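Local coordinates for protein lysyl-trna-dependent l-ysyl-phosphatidylgycerol synthase (PDB 4V36) that transfers lysine from lysyl-tRNA to the membrane lipid phosphatidylglycerol, a modification linked to bacterial resistance, at residues A[61-66]-A[92-97]; A[275-280]-A[318-323]. All coordinates share one frame; numbering follows the deposited sequence.

Contact 1 (A[61-66]-A[92-97]); sequences LVVLGD and VIFYQI
Val92 opens the segment beside Leu61 and Val63, its CG1 4.1 Å from Val63 CG2, beta-branched residues that suit a buried parallel strand pair. Ile93 carries two backbone bonds: its N donates to Leu61 O at 2.7 Å and its O accepts from Val63 N at 2.6 Å, both nearly straight. Its CD1 lies near Val62 CG2 on their shared face. Phe94 runs side by side with Val63; chi1 of -64° puts CG anti to the carbonyl carbon, and with chi2 at 88° ring atom CD2 comes 3.6 Å from Val63 CB. Tyr95 N binds Val63 O, and Leu64 CD1 lies at the edge of the Tyr95 ring, 3.8 Å from Tyr95 CD2. Tyr95 O takes the more bent bond from Gly65 N, and Gln96 O receives a CA-H...O contact from Gly65 CA (3.3 Å), where phi of 75° suits glycine. The side chains of Ile97 and Asp66 cross at about a right angle, Ile97 CB 3.5 Å from Asp66 OD1, which is hydrogen-bonded to Tyr105. The strands and helix 74-87 form a beta-alpha-beta unit: Phe81 packs on Val63 and Val92, while strands 50-57 and 305-313 flank the pair, the latter meeting Gln96 and Ile97 in a G1 bulge at Tyr310.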
ATOM      1  N   LEU A  61       1.604   9.286  17.990  1.00 25.61           N
ATOM      2  CA  LEU A  61       2.432   8.800  16.890  1.00 22.52           C
ATOM      3  C   LEU A  61       1.761   7.631  16.173  1.00 23.38           C
ATOM      4  O   LEU A  61       1.323   6.674  16.811  1.00 24.21           O
ATOM      5  CB  LEU A  61       3.809   8.374  17.404  1.00 24.65           C
ATOM      6  CG  LEU A  61       4.635   9.404  18.178  1.00 25.09           C
ATOM      7  CD1 LEU A  61       5.889   8.758  18.743  1.00 30.72           C
ATOM      8  CD2 LEU A  61       4.997  10.585  17.294  1.00 23.07           C
ATOM      9  N   VAL A  62       1.686   7.709  14.848  1.00 24.55           N
ATOM     10  CA  VAL A  62       1.087   6.639  14.057  1.00 19.30           C
ATOM     11  C   VAL A  62       2.144   5.882  13.258  1.00 19.98           C
ATOM     12  O   VAL A  62       2.747   6.430  12.337  1.00 18.47           O
ATOM     13  CB  VAL A  62       0.018   7.179  13.087  1.00 20.45           C
ATOM     14  CG1 VAL A  62      -0.660   6.029  12.354  1.00 11.21           C
ATOM     15  CG2 VAL A  62      -1.008   8.013  13.839  1.00 17.34           C
ATOM     16  N   VAL A  63       2.358   4.621  13.616  1.00 19.92           N
ATOM     17  CA  VAL A  63       3.326   3.774  12.926  1.00 17.76           C
ATOM     18  C   VAL A  63       2.692   3.100  11.713  1.00 20.59           C
ATOM     19  O   VAL A  63       1.569   2.600  11.789  1.00 24.16           O
ATOM     20  CB  VAL A  63       3.900   2.695  13.868  1.00 22.90           C
ATOM     21  CG1 VAL A  63       4.873   1.791  13.127  1.00 16.49           C
ATOM     22  CG2 VAL A  63       4.574   3.341  15.067  1.00 20.61           C
ATOM     23  N   LEU A  64       3.411   3.093  10.594  1.00 15.28           N
ATOM     24  CA  LEU A  64       2.922   2.449   9.381  1.00 18.18           C
ATOM     25  C   LEU A  64       3.409   1.005   9.280  1.00 17.51           C
ATOM     26  O   LEU A  64       4.558   0.751   8.920  1.00 22.75           O
ATOM     27  CB  LEU A  64       3.357   3.235   8.142  1.00 15.30           C
ATOM     28  CG  LEU A  64       2.842   2.700   6.804  1.00 22.71           C
ATOM     29  CD1 LEU A  64       1.322   2.702   6.780  1.00 26.49           C
ATOM     30  CD2 LEU A  64       3.398   3.510   5.645  1.00 24.50           C
ATOM     31  N   GLY A  65       2.528   0.065   9.608  1.00 15.24           N
ATOM     32  CA  GLY A  65       2.832  -1.349   9.485  1.00 17.71           C
ATOM     33  C   GLY A  65       3.755  -1.885  10.561  1.00 19.98           C
ATOM     34  O   GLY A  65       4.072  -1.195  11.529  1.00 19.47           O
ATOM     35  N   ASP A  66       4.177  -3.134  10.388  1.00 22.35           N
ATOM     36  CA  ASP A  66       5.144  -3.758  11.281  1.00 22.89           C
ATOM     37  C   ASP A  66       6.539  -3.202  10.997  1.00 27.96           C
ATOM     38  O   ASP A  66       6.747  -2.556   9.970  1.00 34.57           O
ATOM     39  CB  ASP A  66       5.116  -5.281  11.112  1.00 25.88           C
ATOM     40  CG  ASP A  66       3.810  -5.894  11.578  1.00 27.09           C
ATOM     41  OD1 ASP A  66       3.593  -5.964  12.806  1.00 31.13           O
ATOM     42  OD2 ASP A  66       3.006  -6.313  10.719  1.00 35.58           O
ATOM     43  N   VAL A  92       1.034   5.874  21.160  1.00 33.45           N
ATOM     44  CA  VAL A  92       1.513   5.232  19.940  1.00 32.94           C
ATOM     45  C   VAL A  92       0.450   4.344  19.302  1.00 36.25           C
ATOM     46  O   VAL A  92      -0.149   3.496  19.963  1.00 37.46           O
ATOM     47  CB  VAL A  92       2.771   4.391  20.208  1.00 35.19           C
ATOM     48  CG1 VAL A  92       3.235   3.706  18.932  1.00 31.71           C
ATOM     49  CG2 VAL A  92       3.873   5.263  20.773  1.00 31.25           C
ATOM     50  N   ILE A  93       0.228   4.552  18.009  1.00 35.07           N
ATOM     51  CA  ILE A  93      -0.735   3.771  17.246  1.00 31.34           C
ATOM     52  C   ILE A  93      -0.031   3.023  16.115  1.00 27.35           C
ATOM     53  O   ILE A  93       0.837   3.579  15.444  1.00 29.07           O
ATOM     54  CB  ILE A  93      -1.843   4.669  16.660  1.00 26.59           C
ATOM     55  CG1 ILE A  93      -2.441   5.560  17.751  1.00 36.29           C
ATOM     56  CG2 ILE A  93      -2.921   3.830  15.994  1.00 24.15           C
ATOM     57  CD1 ILE A  93      -3.315   6.676  17.219  1.00 41.49           C
ATOM     58  N   PHE A  94      -0.396   1.760  15.918  1.00 22.67           N
ATOM     59  CA  PHE A  94       0.165   0.969  14.829  1.00 19.01           C
ATOM     60  C   PHE A  94      -0.892   0.715  13.758  1.00 20.37           C
ATOM     61  O   PHE A  94      -1.964   0.182  14.044  1.00 18.58           O
ATOM     62  CB  PHE A  94       0.725  -0.356  15.354  1.00 20.90           C
ATOM     63  CG  PHE A  94       1.885  -0.192  16.298  1.00 22.57           C
ATOM     64  CD1 PHE A  94       1.675  -0.034  17.658  1.00 24.55           C
ATOM     65  CD2 PHE A  94       3.185  -0.191  15.821  1.00 26.02           C
ATOM     66  CE1 PHE A  94       2.741   0.119  18.525  1.00 28.07           C
ATOM     67  CE2 PHE A  94       4.255  -0.039  16.684  1.00 23.20           C
ATOM     68  CZ  PHE A  94       4.032   0.118  18.038  1.00 25.76           C
ATOM     69  N   TYR A  95      -0.579   1.093  12.523  1.00 17.07           N
ATOM     70  CA  TYR A  95      -1.545   1.015  11.436  1.00 15.09           C
ATOM     71  C   TYR A  95      -1.158  -0.023  10.384  1.00 13.48           C
ATOM     72  O   TYR A  95      -0.040  -0.016   9.872  1.00 21.62           O
ATOM     73  CB  TYR A  95      -1.708   2.390  10.788  1.00 13.18           C
ATOM     74  CG  TYR A  95      -2.626   2.404   9.591  1.00 12.65           C
ATOM     75  CD1 TYR A  95      -3.987   2.163   9.730  1.00 20.30           C
ATOM     76  CD2 TYR A  95      -2.135   2.675   8.321  1.00 15.24           C
ATOM     77  CE1 TYR A  95      -4.830   2.179   8.634  1.00 21.86           C
ATOM     78  CE2 TYR A  95      -2.970   2.696   7.222  1.00 21.83           C
ATOM     79  CZ  TYR A  95      -4.316   2.447   7.383  1.00 26.16           C
ATOM     80  OH  TYR A  95      -5.148   2.465   6.287  1.00 30.89           O
ATOM     81  N   GLN A  96      -2.104  -0.906  10.072  1.00 21.97           N
ATOM     82  CA  GLN A  96      -1.924  -1.983   9.096  1.00 17.03           C
ATOM     83  C   GLN A  96      -0.796  -2.945   9.459  1.00 30.62           C
ATOM     84  O   GLN A  96       0.140  -3.142   8.683  1.00 25.36           O
ATOM     85  CB  GLN A  96      -1.682  -1.415   7.693  1.00 14.12           C
ATOM     86  CG  GLN A  96      -2.916  -0.808   7.049  1.00 22.61           C
ATOM     87  CD  GLN A  96      -2.779  -0.660   5.547  1.00 29.51           C
ATOM     88  OE1 GLN A  96      -2.024  -1.392   4.907  1.00 32.25           O
ATOM     89  NE2 GLN A  96      -3.509   0.290   4.977  1.00 38.15           N
ATOM     90  N   ILE A  97      -0.896  -3.550  10.638  1.00 27.51           N
ATOM     91  CA  ILE A  97      -0.000  -4.635  11.016  1.00 28.54           C
ATOM     92  C   ILE A  97      -0.656  -5.959  10.649  1.00 23.41           C
ATOM     93  O   ILE A  97      -1.832  -5.991  10.285  1.00 27.65           O
ATOM     94  CB  ILE A  97       0.331  -4.621  12.520  1.00 26.75           C
ATOM     95  CG1 ILE A  97      -0.895  -5.025  13.342  1.00 21.66           C
ATOM     96  CG2 ILE A  97       0.849  -3.251  12.937  1.00 21.75           C
ATOM     97  CD1 ILE A  97      -0.622  -5.152  14.822  1.00 25.42           C
TER

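Contact 2 (A[275-280]-A[318-323]); sequences TERLAA and SLPVTM
Leu278 and Pro320 bring two helix starts together, their CA atoms 4.8 Å apart and the axes of 276-280 and 319-323 running the same way at 17° and 8.9 Å. Pro320, in the first helical turn where no backbone N-H is needed, presents a compact ring: CG lies 3.9 Å from Leu278 N and 4.0 Å from Arg277 CB. The same CG sits over one face of the Arg277 guanidinium, offset toward its rim, while Val321 CG2 lies at the edge, 3.9 Å from Arg277 NH2. The arginine chain bends at chi3 (57°), which turns NE toward the proline, and both CB and the flat guanidinium rest on Pro320 CG at the exposed margin. On the buried side CG of Leu278 is anti to the backbone N (chi1 -175°), and its branched end crosses Leu319 obliquely, Leu278 CD1 4.0 Å from Leu319 CG; two leucines fill this side. Thr275 OG1 caps its helix by accepting from Leu278 N at 3.3 Å; in the other, Thr322 OG1 turns back to Ser318 O, which also accepts from Thr322 N. Val281 of helix 276-285 also packs on Pro320 and Met323, while Leu319 rests on Leu311 and Phe113 of strands 305-313 and 111-122.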
ATOM      1  N   THR A 275     -20.601   0.515  17.773  1.00 24.14           N
ATOM      2  CA  THR A 275     -21.340   1.691  18.211  1.00 23.34           C
ATOM      3  C   THR A 275     -21.651   2.555  16.996  1.00 23.16           C
ATOM      4  O   THR A 275     -21.106   2.329  15.915  1.00 28.74           O
ATOM      5  CB  THR A 275     -20.553   2.515  19.245  1.00 24.65           C
ATOM      6  OG1 THR A 275     -19.348   3.005  18.648  1.00 30.45           O
ATOM      7  CG2 THR A 275     -20.203   1.663  20.455  1.00 26.08           C
ATOM      8  N   GLU A 276     -22.523   3.542  17.170  1.00 28.23           N
ATOM      9  CA  GLU A 276     -22.861   4.440  16.075  1.00 25.86           C
ATOM     10  C   GLU A 276     -21.668   5.323  15.720  1.00 18.29           C
ATOM     11  O   GLU A 276     -21.446   5.637  14.550  1.00 18.09           O
ATOM     12  CB  GLU A 276     -24.075   5.300  16.429  1.00 35.31           C
ATOM     13  CG  GLU A 276     -24.485   6.275  15.335  1.00 35.84           C
ATOM     14  CD  GLU A 276     -24.757   5.594  14.006  1.00 31.08           C
ATOM     15  OE1 GLU A 276     -25.234   4.439  14.005  1.00 41.14           O
ATOM     16  OE2 GLU A 276     -24.488   6.212  12.956  1.00 28.64           O
ATOM     17  N   ARG A 277     -20.905   5.711  16.738  1.00 18.33           N
ATOM     18  CA  ARG A 277     -19.682   6.482  16.538  1.00 26.00           C
ATOM     19  C   ARG A 277     -18.738   5.770  15.579  1.00 35.81           C
ATOM     20  O   ARG A 277     -18.342   6.324  14.554  1.00 38.23           O
ATOM     21  CB  ARG A 277     -18.969   6.723  17.869  1.00 37.36           C
ATOM     22  CG  ARG A 277     -19.693   7.647  18.830  1.00 43.59           C
ATOM     23  CD  ARG A 277     -18.936   7.731  20.148  1.00 46.44           C
ATOM     24  NE  ARG A 277     -17.559   8.184  19.962  1.00 31.62           N
ATOM     25  CZ  ARG A 277     -16.586   7.997  20.847  1.00 35.12           C
ATOM     26  NH1 ARG A 277     -16.834   7.357  21.981  1.00 50.30           N
ATOM     27  NH2 ARG A 277     -15.362   8.444  20.600  1.00 33.20           N
ATOM     28  N   LEU A 278     -18.389   4.535  15.923  1.00 31.37           N
ATOM     29  CA  LEU A 278     -17.445   3.746  15.142  1.00 26.72           C
ATOM     30  C   LEU A 278     -17.976   3.455  13.743  1.00 25.43           C
ATOM     31  O   LEU A 278     -17.228   3.499  12.766  1.00 30.62           O
ATOM     32  CB  LEU A 278     -17.126   2.436  15.868  1.00 21.77           C
ATOM     33  CG  LEU A 278     -16.053   1.547  15.238  1.00 24.29           C
ATOM     34  CD1 LEU A 278     -14.743   2.308  15.101  1.00 18.72           C
ATOM     35  CD2 LEU A 278     -15.860   0.283  16.059  1.00 32.60           C
ATOM     36  N   ALA A 279     -19.271   3.164  13.653  1.00 25.39           N
ATOM     37  CA  ALA A 279     -19.901   2.846  12.376  1.00 26.32           C
ATOM     38  C   ALA A 279     -19.820   4.021  11.407  1.00 30.54           C
ATOM     39  O   ALA A 279     -19.460   3.851  10.243  1.00 32.16           O
ATOM     40  CB  ALA A 279     -21.350   2.435  12.590  1.00 22.66           C
ATOM     41  N   ALA A 280     -20.149   5.212  11.896  1.00 33.21           N
ATOM     42  CA  ALA A 280     -20.136   6.414  11.069  1.00 32.83           C
ATOM     43  C   ALA A 280     -18.728   6.739  10.576  1.00 38.09           C
ATOM     44  O   ALA A 280     -18.544   7.196   9.448  1.00 30.97           O
ATOM     45  CB  ALA A 280     -20.710   7.591  11.841  1.00 25.67           C
ATOM     46  N   SER A 318     -11.580   4.996  22.468  1.00 26.99           N
ATOM     47  CA  SER A 318     -10.943   6.029  21.661  1.00 24.13           C
ATOM     48  C   SER A 318     -10.695   5.552  20.232  1.00 26.66           C
ATOM     49  O   SER A 318     -10.018   6.222  19.453  1.00 35.02           O
ATOM     50  CB  SER A 318      -9.624   6.463  22.299  1.00 29.55           C
ATOM     51  OG  SER A 318      -8.672   5.414  22.259  1.00 45.05           O
ATOM     52  N   LEU A 319     -11.248   4.392  19.897  1.00 23.62           N
ATOM     53  CA  LEU A 319     -11.080   3.808  18.568  1.00 24.91           C
ATOM     54  C   LEU A 319     -11.703   4.637  17.430  1.00 22.34           C
ATOM     55  O   LEU A 319     -11.087   4.771  16.372  1.00 25.84           O
ATOM     56  CB  LEU A 319     -11.646   2.384  18.548  1.00 15.73           C
ATOM     57  CG  LEU A 319     -11.495   1.584  17.255  1.00 24.05           C
ATOM     58  CD1 LEU A 319     -10.033   1.483  16.860  1.00 15.18           C
ATOM     59  CD2 LEU A 319     -12.109   0.198  17.416  1.00 22.99           C
ATOM     60  N   PRO A 320     -12.920   5.191  17.626  1.00 20.42           N
ATOM     61  CA  PRO A 320     -13.454   6.032  16.545  1.00 15.15           C
ATOM     62  C   PRO A 320     -12.591   7.258  16.245  1.00 23.07           C
ATOM     63  O   PRO A 320     -12.418   7.612  15.077  1.00 17.30           O
ATOM     64  CB  PRO A 320     -14.823   6.460  17.080  1.00 21.94           C
ATOM     65  CG  PRO A 320     -15.208   5.384  18.021  1.00 18.26           C
ATOM     66  CD  PRO A 320     -13.931   4.960  18.676  1.00 18.75           C
ATOM     67  N   VAL A 321     -12.063   7.895  17.284  1.00 19.78           N
ATOM     68  CA  VAL A 321     -11.191   9.051  17.106  1.00 21.27           C
ATOM     69  C   VAL A 321      -9.902   8.645  16.399  1.00 23.46           C
ATOM     70  O   VAL A 321      -9.437   9.333  15.490  1.00 18.93           O
ATOM     71  CB  VAL A 321     -10.846   9.716  18.451  1.00 29.36           C
ATOM     72  CG1 VAL A 321      -9.914  10.901  18.236  1.00 26.85           C
ATOM     73  CG2 VAL A 321     -12.114  10.150  19.170  1.00 23.77           C
ATOM     74  N   THR A 322      -9.341   7.517  16.824  1.00 19.98           N
ATOM     75  CA  THR A 322      -8.107   6.986  16.252  1.00 14.15           C
ATOM     76  C   THR A 322      -8.210   6.806  14.739  1.00 17.77           C
ATOM     77  O   THR A 322      -7.294   7.168  13.998  1.00 21.71           O
ATOM     78  CB  THR A 322      -7.738   5.636  16.897  1.00 16.49           C
ATOM     79  OG1 THR A 322      -7.547   5.817  18.305  1.00 21.03           O
ATOM     80  CG2 THR A 322      -6.463   5.075  16.283  1.00 24.12           C
ATOM     81  N   MET A 323      -9.332   6.256  14.288  1.00 13.44           N
ATOM     82  CA  MET A 323      -9.565   6.040  12.865  1.00 22.95           C
ATOM     83  C   MET A 323      -9.629   7.358  12.098  1.00 22.06           C
ATOM     84  O   MET A 323      -9.141   7.452  10.973  1.00 27.02           O
ATOM     85  CB  MET A 323     -10.855   5.249  12.650  1.00 21.55           C
ATOM     86  CG  MET A 323     -10.775   3.795  13.075  1.00 30.98           C
ATOM     87  SD  MET A 323      -9.628   2.853  12.054  1.00 43.44           S
ATOM     88  CE  MET A 323     -10.353   3.074  10.430  1.00 55.11           C
TER

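In the fold
Contact 1 is sheet interior, all its touching residues buried and its strands joined by a ladder of backbone bonds. Contact 2 lies farther out, its centre about 23 Å from the centre of the chain against about 13 Å for contact 1, and pairs two helices with no hydrogen bond between segments 275-280 and 318-323: apolar on its inner side, with an arginine and a valine at the exposed margin. The sites are in series along the chain, their centres about 17 Å apart, yet Ile93 CD1 touches Thr322 CG2 at 3.7 Å. Strand 305-313 is the shared element: it pairs with strand 91-97, and its Leu311 packs against both Ile93 and helix 319-330, which thus lies against the sheet.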